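Local coordinates for tyrosine specific protein phosphatase (Trypanosoma cruzi, PDB 4AZ1), which is probably a protein tyrosine phosphatase that hydrolyses phosphotyrosine in protein substrates, at residues A[43-55]-A[93-105]. Numbering follows the deposited sequence. Where two conformers were deposited one is given.
Sequences LKNRHKNRYLDIL and CQAPVVQGIPDFL. With FMT (formic acid), chain H.
Arg50 grips the carbonyl oxygen Ala95 O side-on with two nitrogens, NE at 2.8 Å and NH2 at 3.1 Å, both from the same face of the carbonyl plane. The acceptor lies close to the guanidinium plane, while Val97 CG1 covers one face of that group. With CG anti to the backbone N (chi1 -175°) and a bend at chi3, the arginine folds alongside 95-97; NH2 also makes a weak bond to Pro96 O and a salt bridge to Asp131. Gln94 reads the backbone of the other segment with both ends of its amide: NE2 donates to Lys48 O (2.7 Å), in the carbonyl plane, and OE1 accepts a nearly straight bond (169°) from Arg50 N (2.9 Å). This pairing fixes the flip of the amide, and NE2 also reaches a formic acid. One water bridges Lys48 O and Val97 N. Farther along, the extended Lys48 crosses Asp103, its NZ 3.0 Å from OD2 in a salt bridge. The KNRY sequence matches the phosphotyrosine-recognition loop of the family, consistent with Tyr51 OH bonding Ser227 in the signature loop. The contact thus secures this loop to the connection between strand 90-93, which pairs with strand 222-225, and helix 101-110.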
ATOM      1  N   LEU A  43      -0.382 -18.570   3.510  1.00 49.58           N
ATOM      2  CA  LEU A  43      -1.039 -18.704   4.812  1.00 53.74           C
ATOM      3  C   LEU A  43      -0.450 -17.828   5.925  1.00 55.58           C
ATOM      4  O   LEU A  43      -1.182 -17.360   6.798  1.00 62.65           O
ATOM      5  CB  LEU A  43      -1.053 -20.167   5.261  1.00 59.25           C
ATOM      6  CG  LEU A  43      -2.371 -20.896   5.005  1.00 73.54           C
ATOM      7  CD1 LEU A  43      -2.238 -22.403   5.223  1.00 79.70           C
ATOM      8  CD2 LEU A  43      -3.477 -20.316   5.878  1.00 75.57           C
ATOM      9  N   LYS A  44       0.863 -17.618   5.919  1.00 49.84           N
ATOM     10  CA  LYS A  44       1.443 -16.733   6.918  1.00 61.48           C
ATOM     11  C   LYS A  44       1.283 -15.257   6.551  1.00 62.51           C
ATOM     12  O   LYS A  44       1.615 -14.377   7.345  1.00 62.76           O
ATOM     13  CB  LYS A  44       2.903 -17.101   7.232  1.00 74.07           C
ATOM     14  CG  LYS A  44       3.898 -16.851   6.117  1.00 75.89           C
ATOM     15  CD  LYS A  44       5.315 -16.829   6.671  1.00 82.52           C
ATOM     16  CE  LYS A  44       6.318 -16.372   5.623  1.00 90.02           C
ATOM     17  NZ  LYS A  44       7.692 -16.266   6.188  1.00 97.25           N
ATOM     18  N   ASN A  45       0.754 -14.981   5.362  1.00 56.76           N
ATOM     19  CA  ASN A  45       0.509 -13.593   4.963  1.00 53.60           C
ATOM     20  C   ASN A  45      -0.967 -13.235   4.884  1.00 49.37           C
ATOM     21  O   ASN A  45      -1.384 -12.521   3.969  1.00 48.87           O
ATOM     22  CB  ASN A  45       1.178 -13.279   3.621  1.00 54.12           C
ATOM     23  CG  ASN A  45       2.618 -12.859   3.777  1.00 62.16           C
ATOM     24  OD1 ASN A  45       2.909 -11.736   4.205  1.00 67.16           O
ATOM     25  ND2 ASN A  45       3.533 -13.753   3.426  1.00 62.09           N
ATOM     26  N   ARG A  46      -1.757 -13.706   5.841  1.00 49.45           N
ATOM     27  CA  ARG A  46      -3.195 -13.459   5.789  1.00 57.54           C
ATOM     28  C   ARG A  46      -3.569 -11.984   5.937  1.00 58.03           C
ATOM     29  O   ARG A  46      -4.641 -11.565   5.495  1.00 56.43           O
ATOM     30  CB  ARG A  46      -3.951 -14.331   6.797  1.00 69.02           C
ATOM     31  CG  ARG A  46      -3.463 -14.256   8.226  1.00 82.88           C
ATOM     32  CD  ARG A  46      -4.434 -15.008   9.126  1.00 92.26           C
ATOM     33  NE  ARG A  46      -4.980 -16.173   8.432  1.00102.22           N
ATOM     34  CZ  ARG A  46      -6.051 -16.854   8.828  1.00104.29           C
ATOM     35  NH1 ARG A  46      -6.705 -16.491   9.924  1.00103.85           N
ATOM     36  NH2 ARG A  46      -6.469 -17.897   8.122  1.00104.69           N
ATOM     37  N   HIS A  47      -2.677 -11.199   6.541  1.00 50.59           N
ATOM     38  CA  HIS A  47      -2.879  -9.760   6.656  1.00 52.95           C
ATOM     39  C   HIS A  47      -3.015  -9.131   5.278  1.00 50.34           C
ATOM     40  O   HIS A  47      -3.622  -8.073   5.136  1.00 49.28           O
ATOM     41  CB  HIS A  47      -1.706  -9.089   7.391  1.00 59.92           C
ATOM     42  CG  HIS A  47      -1.642  -9.388   8.860  1.00 58.61           C
ATOM     43  ND1 HIS A  47      -2.573 -10.172   9.508  1.00 61.16           N
ATOM     44  CD2 HIS A  47      -0.753  -8.998   9.803  1.00 54.45           C
ATOM     45  CE1 HIS A  47      -2.256 -10.257  10.790  1.00 62.83           C
ATOM     46  NE2 HIS A  47      -1.155  -9.560  10.995  1.00 64.40           N
ATOM     47  N   LYS A  48      -2.439  -9.776   4.266  1.00 44.98           N
ATOM     48  CA  LYS A  48      -2.451  -9.220   2.918  1.00 44.56           C
ATOM     49  C   LYS A  48      -3.340 -10.005   1.979  1.00 35.16           C
ATOM     50  O   LYS A  48      -3.391  -9.736   0.773  1.00 33.54           O
ATOM     51  CB  LYS A  48      -1.028  -9.117   2.358  1.00 54.31           C
ATOM     52  CG  LYS A  48      -0.193  -8.041   3.039  1.00 51.61           C
ATOM     53  CD  LYS A  48       1.252  -8.075   2.575  1.00 56.88           C
ATOM     54  CE  LYS A  48       2.060  -6.960   3.245  1.00 61.65           C
ATOM     55  NZ  LYS A  48       3.518  -7.121   3.005  1.00 60.48           N
ATOM     56  N   ASN A  49      -4.039 -10.989   2.526  1.00 36.73           N
ATOM     57  CA  ASN A  49      -5.013 -11.718   1.730  1.00 38.69           C
ATOM     58  C   ASN A  49      -6.363 -11.012   1.784  1.00 39.49           C
ATOM     59  O   ASN A  49      -6.866 -10.708   2.874  1.00 35.70           O
ATOM     60  CB  ASN A  49      -5.112 -13.162   2.225  1.00 41.88           C
ATOM     61  CG  ASN A  49      -3.854 -13.956   1.930  1.00 42.80           C
ATOM     62  OD1 ASN A  49      -3.115 -13.631   0.996  1.00 43.95           O
ATOM     63  ND2 ASN A  49      -3.609 -15.005   2.709  1.00 43.95           N
ATOM     64  N   ARG A  50      -6.937 -10.729   0.617  1.00 32.83           N
ATOM     65  CA  ARG A  50      -8.262 -10.135   0.560  1.00 34.57           C
ATOM     66  C   ARG A  50      -9.324 -11.110   1.102  1.00 36.22           C
ATOM     67  O   ARG A  50     -10.259 -10.713   1.799  1.00 34.65           O
ATOM     68  CB  ARG A  50      -8.590  -9.715  -0.869  1.00 27.61           C
ATOM     69  CG  ARG A  50      -9.925  -8.971  -1.021  1.00 29.73           C
ATOM     70  CD  ARG A  50     -10.133  -8.437  -2.457  1.00 30.52           C
ATOM     71  NE  ARG A  50      -9.181  -7.369  -2.782  1.00 34.10           N
ATOM     72  CZ  ARG A  50      -9.319  -6.098  -2.409  1.00 33.28           C
ATOM     73  NH1 ARG A  50     -10.380  -5.721  -1.712  1.00 29.05           N
ATOM     74  NH2 ARG A  50      -8.399  -5.193  -2.735  1.00 32.43           N
ATOM     75  N   TYR A  51      -9.174 -12.389   0.784  1.00 30.53           N
ATOM     76  CA  TYR A  51     -10.111 -13.402   1.265  1.00 36.40           C
ATOM     77  C   TYR A  51      -9.334 -14.485   2.013  1.00 37.57           C
ATOM     78  O   TYR A  51      -8.383 -15.062   1.479  1.00 43.50           O
ATOM     79  CB  TYR A  51     -10.892 -14.004   0.093  1.00 34.71           C
ATOM     80  CG  TYR A  51     -11.656 -12.970  -0.704  1.00 37.23           C
ATOM     81  CD1 TYR A  51     -12.900 -12.519  -0.277  1.00 36.37           C
ATOM     82  CD2 TYR A  51     -11.129 -12.435  -1.873  1.00 24.70           C
ATOM     83  CE1 TYR A  51     -13.613 -11.561  -1.000  1.00 32.43           C
ATOM     84  CE2 TYR A  51     -11.838 -11.468  -2.618  1.00 24.96           C
ATOM     85  CZ  TYR A  51     -13.077 -11.034  -2.162  1.00 37.16           C
ATOM     86  OH  TYR A  51     -13.807 -10.089  -2.865  1.00 36.35           O
ATOM     87  N   LEU A  52      -9.749 -14.757   3.241  1.00 43.34           N
ATOM     88  CA  LEU A  52      -9.049 -15.714   4.098  1.00 63.39           C
ATOM     89  C   LEU A  52      -8.813 -17.109   3.492  1.00 61.87           C
ATOM     90  O   LEU A  52      -7.737 -17.685   3.675  1.00 58.76           O
ATOM     91  CB  LEU A  52      -9.747 -15.820   5.457  1.00 71.59           C
ATOM     92  CG  LEU A  52      -9.599 -14.555   6.314  1.00 70.62           C
ATOM     93  CD1 LEU A  52     -10.116 -14.778   7.723  1.00 69.80           C
ATOM     94  CD2 LEU A  52      -8.147 -14.054   6.334  1.00 66.41           C
ATOM     95  N   ASP A  53      -9.788 -17.629   2.751  1.00 61.26           N
ATOM     96  CA  ASP A  53      -9.669 -18.980   2.192  1.00 63.47           C
ATOM     97  C   ASP A  53      -9.366 -19.032   0.686  1.00 51.01           C
ATOM     98  O   ASP A  53      -9.548 -20.076   0.037  1.00 48.20           O
ATOM     99  CB  ASP A  53     -10.931 -19.791   2.493  1.00 74.58           C
ATOM    100  CG  ASP A  53     -12.194 -19.085   2.050  1.00 74.09           C
ATOM    101  OD1 ASP A  53     -12.087 -18.031   1.379  1.00 65.74           O
ATOM    102  OD2 ASP A  53     -13.290 -19.590   2.374  1.00 76.67           O
ATOM    103  N   ILE A  54      -8.926 -17.913   0.117  1.00 40.89           N
ATOM    104  CA  ILE A  54      -8.451 -17.951  -1.259  1.00 40.26           C
ATOM    105  C   ILE A  54      -6.955 -17.744  -1.194  1.00 37.96           C
ATOM    106  O   ILE A  54      -6.479 -16.608  -1.061  1.00 39.50           O
ATOM    107  CB  ILE A  54      -9.092 -16.878  -2.156  1.00 49.24           C
ATOM    108  CG1 ILE A  54     -10.619 -16.900  -2.021  1.00 52.53           C
ATOM    109  CG2 ILE A  54      -8.653 -17.094  -3.603  1.00 43.84           C
ATOM    110  CD1 ILE A  54     -11.325 -17.886  -2.931  1.00 53.18           C
ATOM    111  N   LEU A  55      -6.218 -18.845  -1.295  1.00 35.75           N
ATOM    112  CA  LEU A  55      -4.779 -18.837  -1.065  1.00 40.15           C
ATOM    113  C   LEU A  55      -4.026 -19.225  -2.332  1.00 46.22           C
ATOM    114  O   LEU A  55      -4.550 -19.962  -3.169  1.00 47.49           O
ATOM    115  CB  LEU A  55      -4.429 -19.815   0.058  1.00 42.99           C
ATOM    116  CG  LEU A  55      -5.147 -19.622   1.393  1.00 48.79           C
ATOM    117  CD1 LEU A  55      -4.731 -20.704   2.380  1.00 52.60           C
ATOM    118  CD2 LEU A  55      -4.875 -18.238   1.971  1.00 45.74           C
ATOM    119  N   CYS A  93      -3.681 -13.175  -9.974  1.00 30.49           N
ATOM    120  CA  CYS A  93      -3.569 -12.769  -8.577  1.00 32.54           C
ATOM    121  C   CYS A  93      -4.796 -12.027  -8.130  1.00 31.83           C
ATOM    122  O   CYS A  93      -5.644 -11.675  -8.952  1.00 34.74           O
ATOM    123  CB  CYS A  93      -2.315 -11.910  -8.363  1.00 36.51           C
ATOM    124  SG  CYS A  93      -2.320 -10.389  -9.340  1.00 42.91           S
ATOM    125  N   GLN A  94      -4.911 -11.816  -6.824  1.00 32.59           N
ATOM    126  CA  GLN A  94      -6.054 -11.085  -6.271  1.00 31.62           C
ATOM    127  C   GLN A  94      -5.843  -9.601  -6.538  1.00 26.64           C
ATOM    128  O   GLN A  94      -4.741  -9.177  -6.945  1.00 27.95           O
ATOM    129  CB  GLN A  94      -6.125 -11.303  -4.750  1.00 28.72           C
ATOM    130  CG  GLN A  94      -4.915 -10.684  -4.038  1.00 38.45           C
ATOM    131  CD  GLN A  94      -4.981 -10.761  -2.517  1.00 41.08           C
ATOM    132  OE1 GLN A  94      -5.843 -11.430  -1.938  1.00 38.93           O
ATOM    133  NE2 GLN A  94      -4.055 -10.072  -1.863  1.00 33.98           N
ATOM    134  N   ALA A  95      -6.893  -8.811  -6.346  1.00 31.71           N
ATOM    135  CA  ALA A  95      -6.741  -7.357  -6.275  1.00 33.22           C
ATOM    136  C   ALA A  95      -6.066  -7.094  -4.923  1.00 26.77           C
ATOM    137  O   ALA A  95      -6.613  -7.458  -3.873  1.00 29.21           O
ATOM    138  CB  ALA A  95      -8.126  -6.660  -6.346  1.00 19.44           C
ATOM    139  N   PRO A  96      -4.871  -6.484  -4.940  1.00 25.08           N
ATOM    140  CA  PRO A  96      -4.151  -6.246  -3.670  1.00 33.16           C
ATOM    141  C   PRO A  96      -4.956  -5.370  -2.711  1.00 31.49           C
ATOM    142  O   PRO A  96      -5.655  -4.447  -3.159  1.00 29.79           O
ATOM    143  CB  PRO A  96      -2.877  -5.499  -4.113  1.00 26.87           C
ATOM    144  CG  PRO A  96      -3.274  -4.828  -5.446  1.00 31.40           C
ATOM    145  CD  PRO A  96      -4.201  -5.854  -6.099  1.00 27.97           C
ATOM    146  N   VAL A  97      -4.892  -5.677  -1.419  1.00 31.37           N
ATOM    147  CA  VAL A  97      -5.524  -4.830  -0.419  1.00 32.90           C
ATOM    148  C   VAL A  97      -4.619  -3.623  -0.195  1.00 34.01           C
ATOM    149  O   VAL A  97      -3.468  -3.623  -0.640  1.00 38.99           O
ATOM    150  CB  VAL A  97      -5.781  -5.586   0.899  1.00 39.61           C
ATOM    151  CG1 VAL A  97      -6.618  -6.838   0.637  1.00 34.55           C
ATOM    152  CG2 VAL A  97      -4.465  -5.960   1.574  1.00 34.47           C
ATOM    153  N   VAL A  98      -5.143  -2.587   0.453  1.00 33.50           N
ATOM    154  CA  VAL A  98      -4.397  -1.338   0.630  1.00 32.42           C
ATOM    155  C   VAL A  98      -2.981  -1.578   1.161  1.00 33.17           C
ATOM    156  O   VAL A  98      -2.008  -1.104   0.577  1.00 32.47           O
ATOM    157  CB  VAL A  98      -5.177  -0.335   1.511  1.00 36.96           C
ATOM    158  CG1 VAL A  98      -4.286   0.836   1.954  1.00 37.82           C
ATOM    159  CG2 VAL A  98      -6.387   0.181   0.733  1.00 39.20           C
ATOM    160  N   GLN A  99      -2.864  -2.370   2.221  1.00 31.19           N
ATOM    161  CA  GLN A  99      -1.550  -2.610   2.811  0.51 38.52           C
ATOM    162  C   GLN A  99      -0.681  -3.534   1.950  1.00 42.28           C
ATOM    163  O   GLN A  99       0.509  -3.700   2.214  1.00 43.68           O
ATOM    164  CB  GLN A  99      -1.677  -3.142   4.241  0.51 42.51           C
ATOM    165  CG  GLN A  99      -2.527  -2.254   5.165  0.51 50.53           C
ATOM    166  CD  GLN A  99      -1.950  -0.852   5.399  0.51 60.15           C
ATOM    167  OE1 GLN A  99      -0.811  -0.551   5.030  0.51 60.96           O
ATOM    168  NE2 GLN A  99      -2.747   0.009   6.031  0.51 60.85           N
ATOM    169  N   GLY A 100      -1.264  -4.109   0.901  1.00 38.46           N
ATOM    170  CA  GLY A 100      -0.523  -4.984   0.009  1.00 37.30           C
ATOM    171  C   GLY A 100      -0.197  -4.323  -1.320  1.00 35.89           C
ATOM    172  O   GLY A 100       0.527  -4.887  -2.148  1.00 36.21           O
ATOM    173  N   ILE A 101      -0.733  -3.126  -1.530  1.00 32.41           N
ATOM    174  CA  ILE A 101      -0.455  -2.388  -2.761  1.00 38.79           C
ATOM    175  C   ILE A 101       1.038  -2.070  -2.979  1.00 43.44           C
ATOM    176  O   ILE A 101       1.514  -2.175  -4.111  1.00 42.44           O
ATOM    177  CB  ILE A 101      -1.347  -1.132  -2.901  1.00 35.76           C
ATOM    178  CG1 ILE A 101      -2.771  -1.544  -3.271  1.00 35.15           C
ATOM    179  CG2 ILE A 101      -0.806  -0.153  -3.964  1.00 29.92           C
ATOM    180  CD1 ILE A 101      -3.779  -0.383  -3.192  1.00 31.15           C
ATOM    181  N   PRO A 102       1.782  -1.701  -1.907  1.00 41.64           N
ATOM    182  CA  PRO A 102       3.199  -1.430  -2.178  1.00 39.54           C
ATOM    183  C   PRO A 102       3.913  -2.680  -2.704  1.00 40.27           C
ATOM    184  O   PRO A 102       4.767  -2.566  -3.600  1.00 37.26           O
ATOM    185  CB  PRO A 102       3.755  -1.039  -0.803  1.00 38.10           C
ATOM    186  CG  PRO A 102       2.571  -0.545  -0.029  1.00 36.79           C
ATOM    187  CD  PRO A 102       1.414  -1.372  -0.513  1.00 38.52           C
ATOM    188  N   ASP A 103       3.578  -3.844  -2.146  1.00 31.07           N
ATOM    189  CA  ASP A 103       4.104  -5.118  -2.642  1.00 36.14           C
ATOM    190  C   ASP A 103       3.755  -5.320  -4.111  1.00 36.07           C
ATOM    191  O   ASP A 103       4.582  -5.769  -4.916  1.00 35.80           O
ATOM    192  CB  ASP A 103       3.507  -6.274  -1.845  1.00 46.52           C
ATOM    193  CG  ASP A 103       3.767  -6.151  -0.356  1.00 61.98           C
ATOM    194  OD1 ASP A 103       3.188  -5.231   0.283  1.00 60.49           O
ATOM    195  OD2 ASP A 103       4.541  -6.984   0.166  1.00 60.76           O
ATOM    196  N   PHE A 104       2.520  -4.997  -4.458  1.00 34.56           N
ATOM    197  CA  PHE A 104       2.032  -5.244  -5.809  1.00 32.75           C
ATOM    198  C   PHE A 104       2.819  -4.369  -6.785  1.00 37.98           C
ATOM    199  O   PHE A 104       3.334  -4.853  -7.803  1.00 38.16           O
ATOM    200  CB  PHE A 104       0.536  -4.942  -5.865  1.00 27.94           C
ATOM    201  CG  PHE A 104      -0.100  -5.167  -7.218  1.00 34.42           C
ATOM    202  CD1 PHE A 104      -0.267  -6.450  -7.724  1.00 31.09           C
ATOM    203  CD2 PHE A 104      -0.562  -4.093  -7.966  1.00 32.83           C
ATOM    204  CE1 PHE A 104      -0.879  -6.651  -8.963  1.00 36.77           C
ATOM    205  CE2 PHE A 104      -1.169  -4.286  -9.210  1.00 28.93           C
ATOM    206  CZ  PHE A 104      -1.330  -5.560  -9.703  1.00 33.59           C
ATOM    207  N   LEU A 105       2.935  -3.087  -6.457  1.00 33.25           N
ATOM    208  CA  LEU A 105       3.635  -2.140  -7.326  1.00 35.27           C
ATOM    209  C   LEU A 105       5.118  -2.477  -7.425  1.00 38.35           C
ATOM    210  O   LEU A 105       5.736  -2.342  -8.496  1.00 37.34           O
ATOM    211  CB  LEU A 105       3.445  -0.697  -6.834  1.00 33.42           C
ATOM    212  CG  LEU A 105       1.998  -0.184  -6.827  1.00 32.08           C
ATOM    213  CD1 LEU A 105       1.906   1.303  -6.426  1.00 32.37           C
ATOM    214  CD2 LEU A 105       1.319  -0.407  -8.156  1.00 30.05           C
TER
HETATM  215  C   FMT H1306      -2.018  -8.959  -4.705  1.00 68.43           C
HETATM  216  O1  FMT H1306      -1.798  -9.721  -3.752  1.00 61.87           O
HETATM  217  O2  FMT H1306      -2.093  -9.298  -5.896  1.00 57.81           O
HETATM  218  O   HOH W   1      -2.590  -7.535  -0.919  1.00 35.27           O